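Local coordinates for NtrC family transcriptional regulator (Clostridium acetobutylicum ATCC 824, PDB 2Q5C), which probably serves as the N-terminal sensory part of a sigma-54-dependent, ATP-binding transcriptional activator of the PrpR type, thought to control transcription by sequence-specific DNA binding, at residues K6-Q12 / I30-A36; D82-A86 / E164-G169. All coordinates share one frame; numbering follows the deposited sequence. Where two conformers were deposited one is given.

Overall arrangement
The chain folds into two lobes, each built on a four-stranded parallel sheet with strand order 2-1-3-4 and flanking helices. Interaction 1 lies in the first of these, where it joins the edge strand 30-35 to its neighbour 6-11. Interaction 2 belongs to the other lobe: helix 80-90 packs there against the end of edge strand 162-165 and the loop leading to helix 170-187, which returns to the first lobe. Along the chain interaction 1 is complete before interaction 2 opens. Their centres are about 20 Å apart and their nearest atoms about 7 Å, without touching. One contact thus builds a sheet, while the other packs a crossing segment between lobes.

Interaction 1 (K6-Q12 / I30-A36); sequences KIALISQ and IPITKTA. With SO4 (sulfate ion), chain F; SO4 (sulfate ion), chain D.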
ATOM      1  N   LYS A   6      -5.047  16.245  14.030  1.00 20.62           N
ATOM      2  CA  LYS A   6      -4.548  16.307  12.649  1.00 20.17           C
ATOM      3  C   LYS A   6      -3.961  14.967  12.276  1.00 18.93           C
ATOM      4  O   LYS A   6      -3.102  14.435  12.994  1.00 18.51           O
ATOM      5  CB  LYS A   6      -3.476  17.371  12.527  1.00 20.95           C
ATOM      6  CG  LYS A   6      -3.962  18.784  12.917  1.00 23.43           C
ATOM      7  CD  LYS A   6      -2.861  19.828  12.781  1.00 22.52           C
ATOM      8  CE  LYS A   6      -2.380  20.004  11.354  1.00 23.12           C
ATOM      9  NZ  LYS A   6      -1.326  21.072  11.303  1.00 23.53           N
ATOM     10  N   ILE A   7      -4.452  14.383  11.186  1.00 18.41           N
ATOM     11  CA  ILE A   7      -3.954  13.087  10.727  1.00 17.68           C
ATOM     12  C   ILE A   7      -3.594  13.183   9.271  1.00 16.02           C
ATOM     13  O   ILE A   7      -4.410  13.646   8.441  1.00 16.78           O
ATOM     14  CB  ILE A   7      -4.977  11.950  10.941  1.00 17.92           C
ATOM     15  CG1 ILE A   7      -5.475  11.924  12.387  1.00 20.51           C
ATOM     16  CG2 ILE A   7      -4.381  10.582  10.523  1.00 19.30           C
ATOM     17  CD1 ILE A   7      -6.523  10.850  12.633  1.00 19.97           C
ATOM     18  N   ALA A   8      -2.388  12.733   8.952  1.00 16.11           N
ATOM     19  CA  ALA A   8      -1.910  12.675   7.568  1.00 15.82           C
ATOM     20  C   ALA A   8      -2.069  11.299   6.979  1.00 17.20           C
ATOM     21  O   ALA A   8      -1.691  10.317   7.597  1.00 20.15           O
ATOM     22  CB  ALA A   8      -0.463  13.079   7.457  1.00 16.34           C
ATOM     23  N   LEU A   9      -2.600  11.227   5.763  1.00 15.26           N
ATOM     24  CA  LEU A   9      -2.592  10.004   4.956  1.00 15.34           C
ATOM     25  C   LEU A   9      -1.585  10.188   3.861  1.00 16.16           C
ATOM     26  O   LEU A   9      -1.663  11.166   3.118  1.00 15.92           O
ATOM     27  CB  LEU A   9      -3.993   9.729   4.361  1.00 14.34           C
ATOM     28  CG  LEU A   9      -3.985   8.589   3.326  1.00 15.31           C
ATOM     29  CD1 LEU A   9      -3.752   7.256   4.003  1.00 18.10           C
ATOM     30  CD2 LEU A   9      -5.347   8.554   2.641  1.00 16.70           C
ATOM     31  N   ILE A  10      -0.627   9.261   3.741  1.00 16.21           N
ATOM     32  CA  ILE A  10       0.404   9.333   2.704  1.00 17.72           C
ATOM     33  C   ILE A  10       0.231   8.070   1.867  1.00 18.36           C
ATOM     34  O   ILE A  10       0.348   6.951   2.387  1.00 18.67           O
ATOM     35  CB  ILE A  10       1.830   9.423   3.290  1.00 16.91           C
ATOM     36  CG1 ILE A  10       1.898  10.627   4.240  1.00 17.58           C
ATOM     37  CG2 ILE A  10       2.846   9.524   2.131  1.00 20.25           C
ATOM     38  CD1 ILE A  10       3.263  10.807   4.958  1.00 18.90           C
ATOM     39  N   SER A  11      -0.128   8.248   0.599  1.00 18.64           N
ATOM     40  CA  SER A  11      -0.549   7.120  -0.228  1.00 19.98           C
ATOM     41  C   SER A  11      -0.382   7.550  -1.672  1.00 20.97           C
ATOM     42  O   SER A  11      -0.301   8.732  -1.951  1.00 21.91           O
ATOM     43  CB  SER A  11      -2.034   6.863   0.067  1.00 21.19           C
ATOM     44  OG  SER A  11      -2.589   5.862  -0.785  1.00 22.88           O
ATOM     45  N   GLN A  12      -0.356   6.591  -2.582  1.00 21.56           N
ATOM     46  CA  GLN A  12      -0.443   6.911  -4.012  1.00 22.35           C
ATOM     47  C   GLN A  12      -1.809   6.524  -4.575  1.00 23.32           C
ATOM     48  O   GLN A  12      -2.028   6.651  -5.788  1.00 24.58           O
ATOM     49  CB  GLN A  12       0.658   6.199  -4.789  1.00 22.29           C
ATOM     50  CG  GLN A  12       2.047   6.627  -4.407  1.00 23.03           C
ATOM     51  CD  GLN A  12       3.068   5.945  -5.255  1.00 24.76           C
ATOM     52  OE1 GLN A  12       3.322   4.736  -5.110  1.00 27.87           O
ATOM     53  NE2 GLN A  12       3.639   6.693  -6.170  1.00 27.88           N
ATOM     54  N   ILE A  30      -8.641  17.138  11.246  1.00 20.06           N
ATOM     55  CA  ILE A  30      -8.146  17.869  10.092  1.00 20.10           C
ATOM     56  C   ILE A  30      -7.358  16.883   9.259  1.00 19.30           C
ATOM     57  O   ILE A  30      -6.393  16.314   9.755  1.00 19.04           O
ATOM     58  CB  ILE A  30      -7.227  19.049  10.517  1.00 20.17           C
ATOM     59  CG1 ILE A  30      -7.977  20.008  11.459  1.00 22.05           C
ATOM     60  CG2 ILE A  30      -6.689  19.756   9.283  1.00 20.23           C
ATOM     61  CD1 ILE A  30      -7.063  20.925  12.232  1.00 22.05           C
ATOM     62  N   PRO A  31      -7.724  16.693   7.982  1.00 18.15           N
ATOM     63  CA  PRO A  31      -6.967  15.793   7.121  1.00 18.21           C
ATOM     64  C   PRO A  31      -5.812  16.478   6.434  1.00 18.53           C
ATOM     65  O   PRO A  31      -5.910  17.641   6.008  1.00 18.99           O
ATOM     66  CB  PRO A  31      -7.990  15.401   6.060  1.00 19.13           C
ATOM     67  CG  PRO A  31      -8.857  16.659   5.904  1.00 19.50           C
ATOM     68  CD  PRO A  31      -8.880  17.298   7.267  1.00 19.13           C
ATOM     69  N   ILE A  32      -4.728  15.736   6.270  1.00 17.52           N
ATOM     70  CA  ILE A  32      -3.610  16.120   5.428  1.00 17.78           C
ATOM     71  C   ILE A  32      -3.429  14.948   4.486  1.00 18.05           C
ATOM     72  O   ILE A  32      -3.426  13.805   4.944  1.00 17.85           O
ATOM     73  CB  ILE A  32      -2.313  16.365   6.246  1.00 18.77           C
ATOM     74  CG1 ILE A  32      -2.494  17.568   7.191  1.00 20.29           C
ATOM     75  CG2 ILE A  32      -1.152  16.634   5.306  1.00 20.27           C
ATOM     76  CD1 ILE A  32      -3.100  17.254   8.572  1.00 24.52           C
ATOM     77  N   THR A  33      -3.330  15.178   3.190  1.00 17.50           N
ATOM     78  CA  THR A  33      -3.039  14.096   2.237  1.00 18.88           C
ATOM     79  C   THR A  33      -1.786  14.427   1.453  1.00 18.65           C
ATOM     80  O   THR A  33      -1.564  15.596   1.093  1.00 19.91           O
ATOM     81  CB  THR A  33      -4.196  13.821   1.269  1.00 20.06           C
ATOM     82  OG1 THR A  33      -4.490  15.023   0.553  1.00 23.23           O
ATOM     83  CG2 THR A  33      -5.441  13.358   2.005  1.00 20.07           C
ATOM     84  N   LYS A  34      -0.950  13.419   1.222  1.00 18.02           N
ATOM     85  CA  LYS A  34       0.277  13.590   0.444  1.00 18.58           C
ATOM     86  C   LYS A  34       0.450  12.368  -0.428  1.00 19.31           C
ATOM     87  O   LYS A  34       0.206  11.231  -0.005  1.00 18.94           O
ATOM     88  CB  LYS A  34       1.519  13.747   1.344  1.00 20.26           C
ATOM     89  CG  LYS A  34       1.433  14.922   2.334  1.00 21.89           C
ATOM     90  CD  LYS A  34       1.596  16.292   1.630  1.00 25.12           C
ATOM     91  CE  LYS A  34       1.506  17.432   2.638  1.00 28.26           C
ATOM     92  NZ  LYS A  34       1.337  18.796   2.004  1.00 31.95           N
ATOM     93  N   THR A  35       0.886  12.590  -1.664  1.00 20.04           N
ATOM     94  CA  THR A  35       1.025  11.518  -2.617  1.00 20.90           C
ATOM     95  C   THR A  35       2.478  11.101  -2.665  1.00 20.09           C
ATOM     96  O   THR A  35       3.334  11.845  -3.188  1.00 21.31           O
ATOM     97  CB  THR A  35       0.538  11.990  -4.017  1.00 20.52           C
ATOM     98  OG1 THR A  35      -0.835  12.379  -3.906  1.00 25.26           O
ATOM     99  CG2 THR A  35       0.671  10.875  -5.057  1.00 23.30           C
ATOM    100  N   ALA A  36       2.767   9.936  -2.094  1.00 20.07           N
ATOM    101  CA  ALA A  36       4.156   9.469  -2.021  1.00 19.07           C
ATOM    102  C   ALA A  36       4.213   8.027  -1.576  1.00 18.59           C
ATOM    103  O   ALA A  36       3.246   7.511  -1.031  1.00 18.95           O
ATOM    104  CB  ALA A  36       4.942  10.340  -1.020  1.00 19.41           C
TER
HETATM  105  S   SO4 F 606       0.529  16.061  -2.925  0.75 46.58           S
HETATM  106  O1  SO4 F 606       1.621  15.333  -2.276  0.75 42.31           O
HETATM  107  O2  SO4 F 606       0.909  16.373  -4.304  0.75 46.62           O
HETATM  108  O3  SO4 F 606      -0.683  15.248  -2.969  0.75 46.16           O
HETATM  109  O4  SO4 F 606       0.286  17.302  -2.186  0.75 46.65           O
HETATM  110  S   SO4 D 602       3.187  21.083   4.436  0.60 33.63           S
HETATM  111  O1  SO4 D 602       4.131  20.305   3.627  0.60 33.97           O
HETATM  112  O2  SO4 D 602       3.245  22.465   3.960  0.60 34.36           O
HETATM  113  O3  SO4 D 602       1.856  20.537   4.281  0.60 32.48           O
HETATM  114  O4  SO4 D 602       3.575  21.018   5.851  0.60 34.69           O
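Main-chain hydrogen bonds join Lys6-Ser11 to Ile30-Thr35 as parallel neighbours, with strand axes 20° apart. Ile7 and Leu9 each use both N and O: Ile7 N binds Ile30 O at 3.1 Å and Leu9 N binds Ile32 O at 2.8 Å, while their own carbonyls accept from Ile32 N and Lys34 N. The last bond, Ala36 N to Ser11 O, is long at 3.3 Å, its donor standing above the carbonyl plane.

Apolar contacts follow the alternation of the strands. On the face of Lys6, Ala8 and Ile10, beta-branched Ile32 sets its CB 4.0 Å from Ala8 CB, the small methyl allowing close approach. Ile32 CD1 lies against Lys6 CB, whereas Lys6 CG runs alongside Ile30 CD1 at 3.8 Å; the lysine's amine continues to Glu51 O. Farther on, a chi1 of -56° turns Ile10 CG2 away from its own N to meet Ala36 CB, 3.9 Å off.

Polar groups of the edge strand hold two sulfates, probably from the crystallisation liquor. Thr35 N gives one a nearly straight bond to O1 (2.9 Å, 174°), and Lys34, bent at chi2 (-73°), carries NZ to the other.

With helix 14-27 as the connection, the two strands form the opening beta-alpha-beta unit of a parallel alpha/beta sheet with the 2-1-3-4 order of flavodoxin-like folds.

Interaction 2 (D82-A86 / E164-G169); sequences DTMRA and ETINSG
Ile166 lays its branches along one side of the helical turn Asp82-Ala86, and Ala86 points its methyl at them. With CG1 beside the backbone N (chi1 -61°) and CG2 anti to that N, the isoleucine divides its contacts: CG1 meets Ala86 CB at 3.7 Å, CG2 touches Asp82 O and CB, and CD1 makes van der Waals contact with Thr83 OG1, 4.1 Å away, the two side chains crossing obliquely; that hydroxyl is hydrogen-bonded to Thr79 O. A methyl as small as that of Ala86 suits this place because it lets the helix come close to the strand end. Beyond it, Glu164, bent at chi2 (79°), brings CG to 3.4 Å from Ala86 O, while its carboxylate turns to a salt bridge with Arg92.

Asp82 faces the loop, and Asn167 O sits over the flat face of its carboxylate, 3.1 Å from Asp82 CG. Two acceptors cannot bond each other, and the polar links run through waters to other atoms. One water donates to Asp82 OD2 at 2.6 Å and accepts from Ser168 OG in one of that serine's two conformers; another donates to OD1 and accepts weakly from Gly169 N. A third bridges Asp82 O and Asn167 N. Thr79 N also binds OD2, which helps fix the carboxylate near the start of its helix.

Gly169 is the N-cap of helix 170-187, directly after the water-linked loop. At the segment's other end, Glu164 pairs with strand 145-148, whose Val147 packs against both Ala86 and Ile166; helix 80-90 is thereby seated on the edge of the second parallel sheet.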
ATOM      1  N   ASP A  82      -8.363  -7.896  -1.071  1.00 17.38           N
ATOM      2  CA  ASP A  82      -7.744  -6.868  -1.927  1.00 17.66           C
ATOM      3  C   ASP A  82      -6.878  -7.563  -2.980  1.00 16.82           C
ATOM      4  O   ASP A  82      -6.877  -7.188  -4.177  1.00 16.49           O
ATOM      5  CB  ASP A  82      -6.797  -5.955  -1.131  1.00 18.22           C
ATOM      6  CG  ASP A  82      -7.492  -5.020  -0.132  1.00 22.30           C
ATOM      7  OD1 ASP A  82      -8.625  -4.592  -0.398  1.00 25.56           O
ATOM      8  OD2 ASP A  82      -6.799  -4.706   0.883  1.00 24.38           O
ATOM      9  N   THR A  83      -6.101  -8.556  -2.553  1.00 16.12           N
ATOM     10  CA  THR A  83      -5.213  -9.284  -3.486  1.00 16.78           C
ATOM     11  C   THR A  83      -6.037 -10.068  -4.521  1.00 17.29           C
ATOM     12  O   THR A  83      -5.728 -10.034  -5.708  1.00 17.05           O
ATOM     13  CB  THR A  83      -4.296 -10.205  -2.696  1.00 17.41           C
ATOM     14  OG1 THR A  83      -3.486  -9.400  -1.832  1.00 18.86           O
ATOM     15  CG2 THR A  83      -3.339 -10.927  -3.659  1.00 18.97           C
ATOM     16  N   MET A  84      -7.073 -10.763  -4.083  0.50 16.85           N
ATOM     17  CA  MET A  84      -7.886 -11.516  -5.013  0.50 17.46           C
ATOM     18  C   MET A  84      -8.514 -10.596  -6.027  0.50 17.88           C
ATOM     19  O   MET A  84      -8.497 -10.919  -7.213  0.50 17.44           O
ATOM     20  CB  MET A  84      -8.947 -12.319  -4.267  0.50 17.65           C
ATOM     21  CG  MET A  84      -8.368 -13.319  -3.301  0.50 17.27           C
ATOM     22  SD  MET A  84      -7.228 -14.512  -4.060  0.50 15.58           S
ATOM     23  CE  MET A  84      -8.389 -15.660  -4.833  0.50 21.55           C
ATOM     24  N   ARG A  85      -9.059  -9.453  -5.593  1.00 17.00           N
ATOM     25  CA  ARG A  85      -9.651  -8.493  -6.561  1.00 17.11           C
ATOM     26  C   ARG A  85      -8.635  -8.130  -7.651  1.00 17.76           C
ATOM     27  O   ARG A  85      -8.982  -8.077  -8.841  1.00 18.25           O
ATOM     28  CB  ARG A  85     -10.034  -7.188  -5.867  1.00 17.19           C
ATOM     29  CG  ARG A  85     -11.308  -7.203  -5.040  1.00 17.33           C
ATOM     30  CD  ARG A  85     -11.405  -5.894  -4.282  1.00 18.67           C
ATOM     31  NE  ARG A  85     -12.780  -5.596  -3.882  1.00 19.00           N
ATOM     32  CZ  ARG A  85     -13.121  -4.658  -3.000  1.00 20.52           C
ATOM     33  NH1 ARG A  85     -12.206  -3.927  -2.418  1.00 20.89           N
ATOM     34  NH2 ARG A  85     -14.412  -4.482  -2.692  1.00 21.38           N
ATOM     35  N   ALA A  86      -7.385  -7.905  -7.257  1.00 17.22           N
ATOM     36  CA  ALA A  86      -6.371  -7.514  -8.226  1.00 17.05           C
ATOM     37  C   ALA A  86      -6.045  -8.657  -9.169  1.00 18.01           C
ATOM     38  O   ALA A  86      -5.917  -8.419 -10.383  1.00 18.61           O
ATOM     39  CB  ALA A  86      -5.123  -7.001  -7.541  1.00 17.85           C
ATOM     40  N   GLU A 164      -1.045  -4.474 -12.513  1.00 19.93           N
ATOM     41  CA  GLU A 164      -2.350  -4.339 -11.908  1.00 19.80           C
ATOM     42  C   GLU A 164      -2.120  -4.115 -10.400  1.00 18.30           C
ATOM     43  O   GLU A 164      -1.575  -4.980  -9.691  1.00 18.21           O
ATOM     44  CB  GLU A 164      -3.155  -5.608 -12.100  1.00 19.44           C
ATOM     45  CG  GLU A 164      -4.551  -5.509 -11.473  1.00 21.84           C
ATOM     46  CD  GLU A 164      -5.538  -4.717 -12.322  1.00 23.86           C
ATOM     47  OE1 GLU A 164      -5.397  -4.697 -13.575  1.00 27.51           O
ATOM     48  OE2 GLU A 164      -6.466  -4.110 -11.743  1.00 26.41           O
ATOM     49  N   THR A 165      -2.513  -2.928  -9.936  1.00 19.15           N
ATOM     50  CA  THR A 165      -2.237  -2.518  -8.560  1.00 19.35           C
ATOM     51  C   THR A 165      -3.224  -3.108  -7.586  1.00 19.18           C
ATOM     52  O   THR A 165      -4.424  -3.128  -7.844  1.00 21.11           O
ATOM     53  CB  THR A 165      -2.255  -0.980  -8.462  1.00 20.79           C
ATOM     54  OG1 THR A 165      -1.348  -0.442  -9.421  1.00 22.90           O
ATOM     55  CG2 THR A 165      -1.810  -0.521  -7.122  1.00 22.57           C
ATOM     56  N   ILE A 166      -2.711  -3.575  -6.448  1.00 19.29           N
ATOM     57  CA  ILE A 166      -3.577  -4.054  -5.372  1.00 18.61           C
ATOM     58  C   ILE A 166      -4.024  -2.836  -4.605  1.00 19.72           C
ATOM     59  O   ILE A 166      -3.168  -2.106  -4.085  1.00 22.56           O
ATOM     60  CB  ILE A 166      -2.823  -4.995  -4.439  1.00 17.83           C
ATOM     61  CG1 ILE A 166      -2.327  -6.221  -5.209  1.00 19.06           C
ATOM     62  CG2 ILE A 166      -3.729  -5.484  -3.299  1.00 19.22           C
ATOM     63  CD1 ILE A 166      -1.327  -7.030  -4.411  1.00 19.53           C
ATOM     64  N   ASN A 167      -5.339  -2.646  -4.536  1.00 19.51           N
ATOM     65  CA  ASN A 167      -5.913  -1.442  -3.914  1.00 20.96           C
ATOM     66  C   ASN A 167      -6.368  -1.719  -2.500  1.00 21.41           C
ATOM     67  O   ASN A 167      -6.275  -2.823  -2.010  1.00 21.43           O
ATOM     68  CB  ASN A 167      -7.065  -0.923  -4.781  1.00 21.84           C
ATOM     69  CG  ASN A 167      -6.577  -0.426  -6.150  1.00 25.05           C
ATOM     70  OD1 ASN A 167      -5.531   0.239  -6.248  1.00 29.48           O
ATOM     71  ND2 ASN A 167      -7.299  -0.802  -7.211  1.00 31.34           N
ATOM     72  N   SER A 168      -6.861  -0.669  -1.878  0.50 22.29           N
ATOM     73  CA  SER A 168      -7.414  -0.726  -0.549  0.50 22.43           C
ATOM     74  C   SER A 168      -8.783  -0.119  -0.677  0.50 23.01           C
ATOM     75  O   SER A 168      -9.090   0.575  -1.656  0.50 24.42           O
ATOM     76  CB  SER A 168      -6.591   0.140   0.390  0.50 23.18           C
ATOM     77  OG  SER A 168      -7.113   0.012   1.692  0.50 23.46           O
ATOM     78  N   GLY A 169      -9.598  -0.339   0.324  1.00 21.46           N
ATOM     79  CA  GLY A 169     -10.955   0.156   0.263  1.00 21.30           C
ATOM     80  C   GLY A 169     -11.364   0.954   1.472  1.00 21.24           C
ATOM     81  O   GLY A 169     -10.560   1.234   2.373  1.00 20.41           O
TER
HETATM   82  O   HOH W   1      -7.485  -4.578  -4.964  1.00 19.93           O
HETATM   83  O   HOH W   2      -6.051  -2.604   2.293  1.00 29.13           O
HETATM   84  O   HOH W   3      -9.331  -3.030   1.657  1.00 37.11           O